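PDB 3ZS6: periplasmic oligopeptide-binding protein from Burkholderia pseudomallei, which probably binds oligopeptides in the periplasm and delivers them to an ABC transporter for uptake. Local coordinates for residues Ala128-Pro131 / Tyr132-Glu135. Numbering follows the deposited sequence.
Sequences AIDP and YTIE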
loop_
_atom_site.group_PDB
_atom_site.type_symbol
_atom_site.label_atom_id
_atom_site.label_comp_id
_atom_site.label_asym_id
_atom_site.label_seq_id
_atom_site.Cartn_x
_atom_site.Cartn_y
_atom_site.Cartn_z
ATOM N N ALA A 128 2.014 -19.709 -20.602
ATOM C CA ALA A 128 3.400 -19.920 -21.007
ATOM C C ALA A 128 3.460 -20.414 -22.456
ATOM O O ALA A 128 3.241 -21.595 -22.731
ATOM C CB ALA A 128 4.083 -20.906 -20.074
ATOM N N ILE A 129 3.741 -19.503 -23.384
ATOM C CA ILE A 129 3.889 -19.879 -24.792
ATOM C C ILE A 129 5.081 -20.816 -24.947
ATOM O O ILE A 129 5.055 -21.766 -25.734
ATOM C CB ILE A 129 4.056 -18.636 -25.688
ATOM C CG1 ILE A 129 2.775 -17.802 -25.652
ATOM C CG2 ILE A 129 4.419 -19.040 -27.127
ATOM C CD1 ILE A 129 2.850 -16.522 -26.445
ATOM N N ASP A 130 6.133 -20.518 -24.196
ATOM C CA ASP A 130 7.272 -21.410 -24.028
ATOM C C ASP A 130 7.935 -20.995 -22.721
ATOM O O ASP A 130 7.501 -20.024 -22.094
ATOM C CB ASP A 130 8.232 -21.344 -25.223
ATOM C CG ASP A 130 8.838 -19.959 -25.429
ATOM O OD1 ASP A 130 9.301 -19.336 -24.443
ATOM O OD2 ASP A 130 8.864 -19.498 -26.592
ATOM N N PRO A 131 8.971 -21.725 -22.293
ATOM C CA PRO A 131 9.532 -21.477 -20.955
ATOM C C PRO A 131 9.999 -20.036 -20.720
ATOM O O PRO A 131 10.184 -19.648 -19.562
ATOM C CB PRO A 131 10.728 -22.433 -20.895
ATOM C CG PRO A 131 10.410 -23.505 -21.894
ATOM C CD PRO A 131 9.664 -22.817 -22.994
ATOM N N TYR A 132 10.189 -19.258 -21.786
ATOM C CA TYR A 132 10.727 -17.909 -21.643
ATOM C C TYR A 132 9.828 -16.851 -22.259
ATOM O O TYR A 132 10.256 -15.719 -22.504
ATOM C CB TYR A 132 12.127 -17.827 -22.254
ATOM C CG TYR A 132 13.099 -18.814 -21.650
ATOM C CD1 TYR A 132 13.433 -18.751 -20.303
ATOM C CD2 TYR A 132 13.681 -19.808 -22.425
ATOM C CE1 TYR A 132 14.320 -19.652 -19.744
ATOM C CE2 TYR A 132 14.570 -20.716 -21.878
ATOM C CZ TYR A 132 14.885 -20.633 -20.538
ATOM O OH TYR A 132 15.772 -21.533 -19.990
ATOM N N THR A 133 8.580 -17.221 -22.514
ATOM C CA THR A 133 7.638 -16.304 -23.136
ATOM C C THR A 133 6.292 -16.372 -22.421
ATOM O O THR A 133 5.652 -17.428 -22.387
ATOM C CB THR A 133 7.424 -16.636 -24.629
ATOM O OG1 THR A 133 8.693 -16.765 -25.289
ATOM C CG2 THR A 133 6.608 -15.542 -25.297
ATOM N N ILE A 134 5.873 -15.248 -21.847
ATOM C CA ILE A 134 4.588 -15.176 -21.153
ATOM C C ILE A 134 3.569 -14.318 -21.898
ATOM O O ILE A 134 3.874 -13.217 -22.346
ATOM C CB ILE A 134 4.747 -14.625 -19.733
ATOM C CG1 ILE A 134 5.448 -15.656 -18.852
ATOM C CG2 ILE A 134 3.375 -14.242 -19.152
ATOM C CD1 ILE A 134 5.837 -15.131 -17.490
ATOM N N GLU A 135 2.353 -14.836 -22.025
ATOM C CA GLU A 135 1.254 -14.064 -22.584
ATOM C C GLU A 135 0.211 -13.778 -21.499
ATOM O O GLU A 135 -0.282 -14.697 -20.849
ATOM C CB GLU A 135 0.604 -14.817 -23.747
ATOM C CG GLU A 135 -0.609 -14.108 -24.323
ATOM C CD GLU A 135 -1.407 -14.987 -25.263
ATOM O OE1 GLU A 135 -2.168 -15.844 -24.772
ATOM O OE2 GLU A 135 -1.267 -14.823 -26.493
#
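Asp-130 and Thr-133 close a type I beta turn in a beta hairpin. The turn joins strand 126-128 to strand 133-137 at one margin of the five-stranded antiparallel sheet. Thr-133 N donates to Asp-130 O at 3.0 Å in a nearly straight bond (170°). Ile-129 N gives a more bent bond to Thr-133 O. Ala-128 pairs with Ile-134, and the register slips by one residue before Asp-130, a beta bulge at Ile-129.

The Asp-130 carboxylate folds back over the turn, with CG between the backbone N and the carbonyl carbon (chi1 62°). Its OD1 takes two bonds. Tyr-132 N donates to OD1 of Asp-130 at 2.8 Å, which makes an Asx turn. The hydroxyl OG1 of Thr-133 donates to the same OD1 from the syn side, out of the carboxylate plane. The two bonds limit rotation of the carboxylate.

From the bulge, CD1 of Ile-129 reaches CG2 of Thr-133 and CB of Glu-135. Glu-135 also forms a salt bridge with Arg-127, and the Ile-134 side chain packs on helix 82-93. At the turn, CB of Pro-131 sits over one face of the Tyr-132 ring, 4.2 Å from its centroid, in a CH-pi contact.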